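Local structure of hypothetical protein (Bacteroides uniformis ATCC 8492, 4QRL) at residues Gly7-Lys12 / Tyr33-Gly38; Trp13-Tyr18 / Glu26-Val31; Cys44-Gly49 / Asp80-Trp85. The protein is of unknown function but has a lipocalin-like beta barrel, a fold that in related proteins often encloses small hydrophobic ligands. One frame throughout, in Å; residues are numbered along the deposited sequence. Where two conformers were deposited one is given.

Contact 1 (Gly7-Lys12 / Tyr33-Gly38)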
loop_
_atom_site.group_PDB
_atom_site.type_symbol
_atom_site.label_atom_id
_atom_site.label_comp_id
_atom_site.label_asym_id
_atom_site.label_seq_id
_atom_site.Cartn_x
_atom_site.Cartn_y
_atom_site.Cartn_z
ATOM N N GLY A 7 1.999 -16.214 -6.775
ATOM C CA GLY A 7 1.358 -16.697 -5.550
ATOM C C GLY A 7 0.147 -15.882 -5.123
ATOM O O GLY A 7 -0.601 -15.378 -5.974
ATOM N N ASP A 8 -0.085 -15.784 -3.800
ATOM C CA ASP A 8 -1.241 -15.034 -3.259
ATOM C C ASP A 8 -1.090 -13.519 -3.393
ATOM O O ASP A 8 -2.100 -12.825 -3.473
ATOM C CB ASP A 8 -1.453 -15.363 -1.774
ATOM C CG ASP A 8 -2.056 -16.730 -1.506
ATOM O OD1 ASP A 8 -2.547 -17.362 -2.461
ATOM O OD2 ASP A 8 -2.034 -17.157 -0.348
ATOM N N LEU A 9 0.130 -13.010 -3.292
ATOM C CA LEU A 9 0.384 -11.571 -3.294
ATOM C C LEU A 9 0.084 -10.928 -4.646
ATOM O O LEU A 9 -0.353 -9.776 -4.677
ATOM C CB LEU A 9 1.833 -11.247 -2.863
ATOM C CG LEU A 9 2.130 -9.758 -2.593
ATOM C CD1 LEU A 9 1.285 -9.199 -1.432
ATOM C CD2 LEU A 9 3.622 -9.527 -2.355
ATOM N N ALA A 10 0.325 -11.663 -5.750
ATOM C CA ALA A 10 0.150 -11.177 -7.116
ATOM C C ALA A 10 -1.255 -10.669 -7.405
ATOM O O ALA A 10 -2.242 -11.332 -7.087
ATOM C CB ALA A 10 0.520 -12.262 -8.110
ATOM N N GLY A 11 -1.320 -9.496 -8.020
ATOM C CA GLY A 11 -2.579 -8.864 -8.405
ATOM C C GLY A 11 -2.881 -7.555 -7.714
ATOM O O GLY A 11 -2.003 -6.936 -7.107
ATOM N N LYS A 12 -4.178 -7.173 -7.735
ATOM C CA LYS A 12 -4.657 -5.902 -7.222
ATOM C C LYS A 12 -5.392 -6.101 -5.925
ATOM O O LYS A 12 -6.126 -7.078 -5.760
ATOM C CB LYS A 12 -5.548 -5.212 -8.273
ATOM C CG LYS A 12 -5.915 -3.771 -7.886
ATOM C CD LYS A 12 -6.763 -3.120 -8.987
ATOM C CE LYS A 12 -5.969 -2.189 -9.856
ATOM N NZ LYS A 12 -4.988 -2.901 -10.707
ATOM N N TYR A 33 -3.581 -1.243 -4.241
ATOM C CA TYR A 33 -2.153 -1.606 -4.415
ATOM C C TYR A 33 -2.059 -2.740 -5.400
ATOM O O TYR A 33 -2.905 -3.624 -5.402
ATOM C CB TYR A 33 -1.490 -2.051 -3.092
ATOM C CG TYR A 33 -1.078 -0.997 -2.090
ATOM C CD1 TYR A 33 -1.587 0.299 -2.154
ATOM C CD2 TYR A 33 -0.267 -1.324 -1.003
ATOM C CE1 TYR A 33 -1.219 1.265 -1.220
ATOM C CE2 TYR A 33 0.062 -0.377 -0.037
ATOM C CZ TYR A 33 -0.419 0.912 -0.147
ATOM O OH TYR A 33 -0.056 1.857 0.786
ATOM N N ASN A 34 -1.008 -2.756 -6.213
ATOM C CA ASN A 34 -0.847 -3.805 -7.196
ATOM C C ASN A 34 0.573 -4.329 -7.127
ATOM O O ASN A 34 1.535 -3.540 -7.022
ATOM C CB ASN A 34 -1.166 -3.226 -8.580
ATOM C CG ASN A 34 -1.273 -4.253 -9.647
ATOM O OD1 ASN A 34 -0.305 -4.570 -10.349
ATOM N ND2 ASN A 34 -2.462 -4.791 -9.782
ATOM N N PHE A 35 0.696 -5.656 -7.088
ATOM C CA PHE A 35 1.979 -6.354 -7.006
ATOM C C PHE A 35 2.133 -7.253 -8.222
ATOM O O PHE A 35 1.316 -8.156 -8.423
ATOM C CB PHE A 35 2.065 -7.186 -5.702
ATOM C CG PHE A 35 1.854 -6.396 -4.431
ATOM C CD1 PHE A 35 2.922 -5.777 -3.789
ATOM C CD2 PHE A 35 0.593 -6.325 -3.836
ATOM C CE1 PHE A 35 2.721 -5.038 -2.613
ATOM C CE2 PHE A 35 0.384 -5.553 -2.682
ATOM C CZ PHE A 35 1.454 -4.974 -2.036
ATOM N N GLN A 36 3.181 -7.034 -9.034
ATOM C CA GLN A 36 3.372 -7.924 -10.177
ATOM C C GLN A 36 4.857 -8.211 -10.402
ATOM O O GLN A 36 5.545 -7.382 -10.993
ATOM C CB GLN A 36 2.736 -7.356 -11.465
ATOM C CG GLN A 36 1.189 -7.358 -11.516
ATOM C CD GLN A 36 0.528 -8.724 -11.616
ATOM O OE1 GLN A 36 1.162 -9.751 -11.885
ATOM N NE2 GLN A 36 -0.788 -8.756 -11.443
ATOM N N LYS A 37 5.332 -9.372 -9.903
ATOM C CA LYS A 37 6.713 -9.882 -10.031
ATOM C C LYS A 37 7.751 -8.768 -9.766
ATOM O O LYS A 37 8.587 -8.474 -10.632
ATOM C CB LYS A 37 6.936 -10.515 -11.422
ATOM C CG LYS A 37 5.889 -11.579 -11.771
ATOM C CD LYS A 37 6.229 -12.358 -13.039
ATOM C CE LYS A 37 5.347 -13.580 -13.209
ATOM N NZ LYS A 37 5.310 -14.429 -11.976
ATOM N N GLY A 38 7.661 -8.149 -8.586
ATOM C CA GLY A 38 8.578 -7.081 -8.188
ATOM C C GLY A 38 8.089 -5.679 -8.463
ATOM O O GLY A 38 8.504 -4.748 -7.774
#
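Two backbone hydrogen bonds tie Gly11 to Phe35 where strand 11-19 begins and strand 25-36 ends. Gly11 N gives its proton to Phe35 O at 3.0 Å, and Phe35 N returns one to Gly11 O, also at 3.0 Å. The first is almost straight, at 173°. Both donors lie in the plane of the carbonyl they meet, so each residue has its N-H and C=O satisfied by the other, as in a regular antiparallel hydrogen-bonded pair. The two carbonyls also receive weaker CA-H...O contacts: Ala10 CA lies 3.5 Å from Phe35 O, and Asn34 CA 3.3 Å from Gly11 O. Gly11 suits its place because at its backbone angles, with positive phi, a CB would press on the preceding carbonyl oxygen. Gln36, bent at chi2, brings NE2 to 3.5 Å from Gly11 CA.

Lys12 and Asn34 form the following non-hydrogen-bonded pair, their side chains crossing obliquely on the same face of the sheet. Two polar side chains suit this partly exposed face. The backbone of Lys12 bonds onward to Phe116.

Phe35 points to the other face and is buried there, as suits an aromatic residue. Its CG stands anti to the carbonyl carbon (chi1 -56°), and Leu9, with CG anti to its own N, lays CD1 over one face of the ring, 4.0 Å from the centroid in a CH-pi contact. Tyr58 and Phe40 add further aromatic neighbours to Phe35. Leu9 precedes the strand, and its carbonyl oxygen is taken up by Trp13 NE1, while Asp8 O accepts from Lys115 NZ. The carbonyls of Asp8, Leu9, Gly11 and Phe35 are thus all satisfied beside the apolar packing of Leu9 on Phe35.

Contact 2 (Trp13-Tyr18 / Glu26-Val31)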
loop_
_atom_site.group_PDB
_atom_site.type_symbol
_atom_site.label_atom_id
_atom_site.label_comp_id
_atom_site.label_asym_id
_atom_site.label_seq_id
_atom_site.Cartn_x
_atom_site.Cartn_y
_atom_site.Cartn_z
ATOM N N TRP A 13 -5.202 -5.151 -5.037
ATOM C CA TRP A 13 -5.711 -5.177 -3.689
ATOM C C TRP A 13 -6.366 -3.876 -3.313
ATOM O O TRP A 13 -5.742 -2.811 -3.444
ATOM C CB TRP A 13 -4.521 -5.421 -2.738
ATOM C CG TRP A 13 -3.890 -6.764 -2.857
ATOM C CD1 TRP A 13 -2.756 -7.085 -3.541
ATOM C CD2 TRP A 13 -4.269 -7.936 -2.127
ATOM N NE1 TRP A 13 -2.476 -8.432 -3.388
ATOM C CE2 TRP A 13 -3.396 -8.978 -2.519
ATOM C CE3 TRP A 13 -5.311 -8.227 -1.230
ATOM C CZ2 TRP A 13 -3.484 -10.263 -1.975
ATOM C CZ3 TRP A 13 -5.472 -9.542 -0.787
ATOM C CH2 TRP A 13 -4.571 -10.541 -1.162
ATOM N N GLN A 14 -7.603 -3.949 -2.835
ATOM C CA GLN A 14 -8.279 -2.728 -2.368
ATOM C C GLN A 14 -7.935 -2.512 -0.916
ATOM O O GLN A 14 -8.201 -3.392 -0.107
ATOM C CB GLN A 14 -9.804 -2.844 -2.520
ATOM C CG GLN A 14 -10.522 -1.596 -1.949
ATOM C CD GLN A 14 -12.018 -1.669 -1.990
ATOM O OE1 GLN A 14 -12.610 -2.733 -1.856
ATOM N NE2 GLN A 14 -12.664 -0.513 -2.129
ATOM N N LEU A 15 -7.380 -1.334 -0.576
ATOM C CA LEU A 15 -7.091 -1.016 0.827
ATOM C C LEU A 15 -8.427 -0.588 1.438
ATOM O O LEU A 15 -8.982 0.456 1.084
ATOM C CB LEU A 15 -5.999 0.070 0.955
ATOM C CG LEU A 15 -5.183 0.105 2.284
ATOM C CD1 LEU A 15 -3.913 0.957 2.124
ATOM C CD2 LEU A 15 -6.005 0.667 3.440
ATOM N N ARG A 16 -8.985 -1.454 2.264
ATOM C CA ARG A 16 -10.304 -1.260 2.868
ATOM C C ARG A 16 -10.300 -0.423 4.107
ATOM O O ARG A 16 -11.309 0.226 4.423
ATOM C CB ARG A 16 -10.887 -2.643 3.278
ATOM C CG ARG A 16 -11.185 -3.566 2.141
ATOM C CD ARG A 16 -11.731 -4.857 2.706
ATOM N NE ARG A 16 -13.068 -4.696 3.270
ATOM C CZ ARG A 16 -13.827 -5.704 3.685
ATOM N NH1 ARG A 16 -13.385 -6.956 3.606
ATOM N NH2 ARG A 16 -15.030 -5.471 4.187
ATOM N N GLN A 17 -9.261 -0.592 4.922
ATOM C CA GLN A 17 -9.265 0.051 6.222
ATOM C C GLN A 17 -7.870 0.259 6.776
ATOM O O GLN A 17 -6.965 -0.511 6.471
ATOM C CB GLN A 17 -10.040 -0.889 7.197
ATOM C CG GLN A 17 -10.370 -0.308 8.555
ATOM C CD GLN A 17 -10.922 -1.372 9.469
ATOM O OE1 GLN A 17 -10.365 -2.451 9.604
ATOM N NE2 GLN A 17 -12.050 -1.094 10.085
ATOM N N TYR A 18 -7.705 1.312 7.596
ATOM C CA TYR A 18 -6.505 1.510 8.389
ATOM C C TYR A 18 -6.860 1.251 9.820
ATOM O O TYR A 18 -7.898 1.726 10.285
ATOM C CB TYR A 18 -5.890 2.912 8.264
ATOM C CG TYR A 18 -5.123 3.181 6.995
ATOM C CD1 TYR A 18 -3.895 2.569 6.755
ATOM C CD2 TYR A 18 -5.564 4.135 6.085
ATOM C CE1 TYR A 18 -3.163 2.846 5.606
ATOM C CE2 TYR A 18 -4.845 4.418 4.932
ATOM C CZ TYR A 18 -3.653 3.759 4.689
ATOM O OH TYR A 18 -2.936 4.067 3.566
ATOM N N GLU A 26 -10.345 3.460 10.368
ATOM C CA GLU A 26 -11.015 4.251 9.347
ATOM C C GLU A 26 -11.093 3.508 8.055
ATOM O O GLU A 26 -10.095 2.941 7.609
ATOM C CB GLU A 26 -10.306 5.600 9.132
ATOM C CG GLU A 26 -11.149 6.566 8.315
ATOM C CD GLU A 26 -10.612 7.979 8.262
ATOM O OE1 GLU A 26 -9.372 8.161 8.206
ATOM O OE2 GLU A 26 -11.449 8.904 8.193
ATOM N N LYS A 27 -12.297 3.493 7.455
ATOM C CA LYS A 27 -12.541 2.873 6.162
ATOM C C LYS A 27 -11.941 3.753 5.064
ATOM O O LYS A 27 -11.919 4.969 5.185
ATOM C CB LYS A 27 -14.042 2.610 5.928
ATOM C CG LYS A 27 -14.539 1.418 6.747
ATOM C CD LYS A 27 -16.063 1.249 6.683
ATOM C CE LYS A 27 -16.536 0.211 7.679
ATOM N NZ LYS A 27 -17.970 -0.129 7.486
ATOM N N VAL A 28 -11.353 3.106 4.061
ATOM C CA VAL A 28 -10.667 3.686 2.905
ATOM C C VAL A 28 -11.353 3.136 1.675
ATOM O O VAL A 28 -11.555 1.910 1.582
ATOM C CB VAL A 28 -9.170 3.263 2.945
ATOM C CG1 VAL A 28 -8.373 3.761 1.717
ATOM C CG2 VAL A 28 -8.509 3.672 4.250
ATOM N N ASP A 29 -11.699 3.978 0.722
ATOM C CA ASP A 29 -12.326 3.334 -0.448
ATOM C C ASP A 29 -11.713 3.780 -1.762
ATOM O O ASP A 29 -12.265 3.512 -2.831
ATOM C CB ASP A 29 -13.848 3.597 -0.453
ATOM C CG ASP A 29 -14.290 5.030 -0.723
ATOM O OD1 ASP A 29 -13.466 5.962 -0.531
ATOM O OD2 ASP A 29 -15.476 5.224 -1.085
ATOM N N SER A 30 -10.573 4.428 -1.692
ATOM C CA SER A 30 -9.981 5.058 -2.852
ATOM C C SER A 30 -8.570 4.598 -3.178
ATOM O O SER A 30 -7.960 5.196 -4.049
ATOM C CB SER A 30 -9.953 6.560 -2.589
ATOM O OG SER A 30 -9.330 6.832 -1.341
ATOM N N VAL A 31 -8.017 3.600 -2.470
ATOM C CA VAL A 31 -6.613 3.218 -2.676
ATOM C C VAL A 31 -6.525 1.755 -3.055
ATOM O O VAL A 31 -7.160 0.909 -2.416
ATOM C CB VAL A 31 -5.744 3.514 -1.434
ATOM C CG1 VAL A 31 -4.292 3.110 -1.673
ATOM C CG2 VAL A 31 -5.837 4.993 -1.021
HETATM O O HOH W 1 -9.672 1.401 -1.286
#
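The Tyr18 ring carries Leu15 CD2 over the centre of one face, 4.0 Å above the plane, while Val28 CG2 meets the ring obliquely at CD2, 3.5 Å away. Val28 CG2 also touches Leu15 CD2, so this branched residue packs against both an aliphatic and an aromatic side chain from strand 11-19. The Trp13 indole leads away from segment 26-31, resting on Phe113 and meeting the Phe35 ring with planes about 70° apart.

At the far end Tyr18 and Glu26 exchange two backbone hydrogen bonds, with Tyr18 N to Glu26 O at 2.9 Å. The next bond, Val28 N to Arg16 O, is straight at hydrogen, but the donor stands 57° out of the carbonyl plane. Regular pairing is then interrupted, because segment 26-31 turns a corner at Ser30. Leu15 N still reaches Val31 O at 2.9 Å, whereas Leu15 O receives a proton from a water that accepts in turn from Val31 N at 3.0 Å. On the other side of strand 11-19, Arg16 and Gln17 both face Ile112, a classic beta bulge. A bulge and a corner in this hairpin are consistent with the curvature that a closed eight-stranded lipocalin-like barrel needs.

Contact 3 (Cys44-Gly49 / Asp80-Trp85)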
loop_
_atom_site.group_PDB
_atom_site.type_symbol
_atom_site.label_atom_id
_atom_site.label_comp_id
_atom_site.label_asym_id
_atom_site.label_seq_id
_atom_site.Cartn_x
_atom_site.Cartn_y
_atom_site.Cartn_z
ATOM N N CYS A 44 -4.762 5.694 -6.813
ATOM C CA CYS A 44 -5.490 6.487 -5.847
ATOM C C CYS A 44 -6.541 7.320 -6.566
ATOM O O CYS A 44 -6.215 8.084 -7.478
ATOM C CB CYS A 44 -4.526 7.350 -5.053
ATOM S SG CYS A 44 -3.258 6.393 -4.199
ATOM N N LEU A 45 -7.801 7.147 -6.157
ATOM C CA LEU A 45 -8.957 7.824 -6.736
ATOM C C LEU A 45 -9.191 9.130 -6.008
ATOM O O LEU A 45 -9.498 9.144 -4.813
ATOM C CB LEU A 45 -10.210 6.923 -6.700
ATOM C CG LEU A 45 -10.070 5.545 -7.365
ATOM C CD1 LEU A 45 -11.312 4.707 -7.111
ATOM C CD2 LEU A 45 -9.820 5.669 -8.871
ATOM N N LEU A 46 -9.000 10.239 -6.728
ATOM C CA LEU A 46 -9.152 11.564 -6.151
ATOM C C LEU A 46 -10.633 11.947 -6.054
ATOM O O LEU A 46 -11.470 11.498 -6.852
ATOM C CB LEU A 46 -8.365 12.598 -6.989
ATOM C CG LEU A 46 -6.863 12.336 -7.220
ATOM C CD1 LEU A 46 -6.294 13.263 -8.286
ATOM C CD2 LEU A 46 -6.061 12.473 -5.943
ATOM N N LYS A 47 -10.952 12.853 -5.111
ATOM C CA LYS A 47 -12.323 13.365 -4.953
ATOM C C LYS A 47 -12.823 13.949 -6.281
ATOM O O LYS A 47 -13.991 13.752 -6.636
ATOM C CB LYS A 47 -12.387 14.434 -3.833
ATOM C CG LYS A 47 -11.777 13.971 -2.509
ATOM C CD LYS A 47 -12.061 14.910 -1.335
ATOM C CE LYS A 47 -11.534 14.304 -0.053
ATOM N NZ LYS A 47 -11.902 15.096 1.150
ATOM N N ASP A 48 -11.900 14.579 -7.063
ATOM C CA ASP A 48 -12.210 15.242 -8.332
ATOM C C ASP A 48 -12.478 14.276 -9.512
ATOM O O ASP A 48 -12.591 14.739 -10.651
ATOM C CB ASP A 48 -11.109 16.274 -8.715
ATOM C CG ASP A 48 -9.667 15.777 -8.868
ATOM O OD1 ASP A 48 -9.473 14.592 -9.252
ATOM O OD2 ASP A 48 -8.732 16.607 -8.719
ATOM N N GLY A 49 -12.617 12.974 -9.239
ATOM C CA GLY A 49 -12.872 11.973 -10.276
ATOM C C GLY A 49 -11.621 11.517 -11.009
ATOM O O GLY A 49 -11.682 10.606 -11.839
ATOM N N ASP A 80 2.171 12.968 -0.058
ATOM C CA ASP A 80 1.890 12.934 1.391
ATOM C C ASP A 80 0.444 12.607 1.760
ATOM O O ASP A 80 0.162 12.284 2.923
ATOM C CB ASP A 80 2.274 14.249 2.047
ATOM C CG ASP A 80 3.752 14.557 2.034
ATOM O OD1 ASP A 80 4.555 13.626 1.792
ATOM O OD2 ASP A 80 4.113 15.717 2.294
ATOM N N THR A 81 -0.464 12.667 0.785
ATOM C CA THR A 81 -1.854 12.322 1.006
ATOM C C THR A 81 -1.980 10.811 1.154
ATOM O O THR A 81 -2.769 10.324 1.974
ATOM C CB THR A 81 -2.713 12.843 -0.166
ATOM O OG1 THR A 81 -2.495 14.237 -0.296
ATOM C CG2 THR A 81 -4.191 12.573 0.008
ATOM N N TYR A 82 -1.207 10.069 0.350
ATOM C CA TYR A 82 -1.380 8.621 0.288
ATOM C C TYR A 82 -0.221 7.815 0.812
ATOM O O TYR A 82 -0.426 6.645 1.149
ATOM C CB TYR A 82 -1.681 8.217 -1.152
ATOM C CG TYR A 82 -2.970 8.827 -1.668
ATOM C CD1 TYR A 82 -4.209 8.375 -1.213
ATOM C CD2 TYR A 82 -2.953 9.865 -2.589
ATOM C CE1 TYR A 82 -5.396 8.935 -1.676
ATOM C CE2 TYR A 82 -4.133 10.443 -3.051
ATOM C CZ TYR A 82 -5.352 9.963 -2.600
ATOM O OH TYR A 82 -6.510 10.521 -3.045
ATOM N N PHE A 83 0.987 8.401 0.864
ATOM C CA PHE A 83 2.177 7.697 1.312
ATOM C C PHE A 83 2.950 8.539 2.316
ATOM O O PHE A 83 2.806 8.309 3.526
ATOM C CB PHE A 83 3.032 7.273 0.094
ATOM C CG PHE A 83 2.329 6.241 -0.760
ATOM C CD1 PHE A 83 2.382 4.888 -0.430
ATOM C CD2 PHE A 83 1.570 6.624 -1.866
ATOM C CE1 PHE A 83 1.707 3.933 -1.201
ATOM C CE2 PHE A 83 0.865 5.677 -2.607
ATOM C CZ PHE A 83 0.934 4.340 -2.267
ATOM N N GLY A 84 3.744 9.503 1.837
ATOM C CA GLY A 84 4.525 10.356 2.730
ATOM C C GLY A 84 5.693 9.632 3.375
ATOM O O GLY A 84 6.229 10.094 4.377
ATOM N N TRP A 85 6.105 8.477 2.799
ATOM C CA TRP A 85 7.205 7.688 3.353
ATOM C C TRP A 85 8.529 8.388 3.196
ATOM O O TRP A 85 8.790 8.928 2.115
ATOM C CB TRP A 85 7.299 6.306 2.686
ATOM C CG TRP A 85 6.070 5.454 2.755
ATOM C CD1 TRP A 85 5.071 5.504 3.683
ATOM C CD2 TRP A 85 5.760 4.356 1.890
ATOM N NE1 TRP A 85 4.122 4.551 3.404
ATOM C CE2 TRP A 85 4.533 3.809 2.329
ATOM C CE3 TRP A 85 6.397 3.787 0.768
ATOM C CZ2 TRP A 85 3.952 2.701 1.721
ATOM C CZ3 TRP A 85 5.816 2.681 0.168
ATOM C CH2 TRP A 85 4.598 2.163 0.631
#
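Cys44 lies against the face of the Tyr82 ring, its CB almost directly over the centre, 3.6 Å from the centroid and only 8° off the normal. The sulfur, set anti to the carbonyl carbon by chi1 -58°, runs on over the ring toward its root and comes 3.5 Å from CG. A CH-pi and a sulfur-aromatic contact are thus made by one short side chain, and cysteine suits the place because it is small enough for the ring to lie close to the strand. Thr81 CG2 rests on the opposite face, offset toward the rim, so the phenol is held between two residues.

Tyr82 is the last residue of helix 79-82, and its ring joins this short helix to strands 25-36 and 39-45 of the eight-stranded barrel, where it also touches Val31. Leu46 CD2 approaches at the ring's edge, near its plane, and meets Tyr82 OH at 3.5 Å; the two side chains cross obliquely. Just past this leucine the chain reverses in a type I turn, closed by Gly49 N to Leu46 O at 3.0 Å, with glycine well suited to the positive phi of the last position. Phe83, the first residue to leave helical geometry, meets Cys44 SG more loosely through CE2, at 4.5 Å, and packs edge-to-face with Phe54.

Overall arrangement
Contacts 1 and 2 lie along the same hairpin, strands 11-19 and 25-36, with centres about 17 Å apart; in sequence, segments 13-18 and 26-31 fall between the two halves of contact 1. Backbone pairing continues from one to the other through Trp13 N and Tyr33 O, 2.8 Å apart. Contact 3 follows later in the chain, its centre about 12 Å from that of contact 2 and about 20 Å from that of contact 1, across the chain's centre. Ser30 O and Leu45 N, 2.9 Å apart and probably hydrogen-bonded, join strand 25-36 to strand 39-45. Contacts 1 and 2 thus pair the barrel's first two strands, while contact 3 packs helix 79-82 on the third, with Tyr33 OH reaching Phe83.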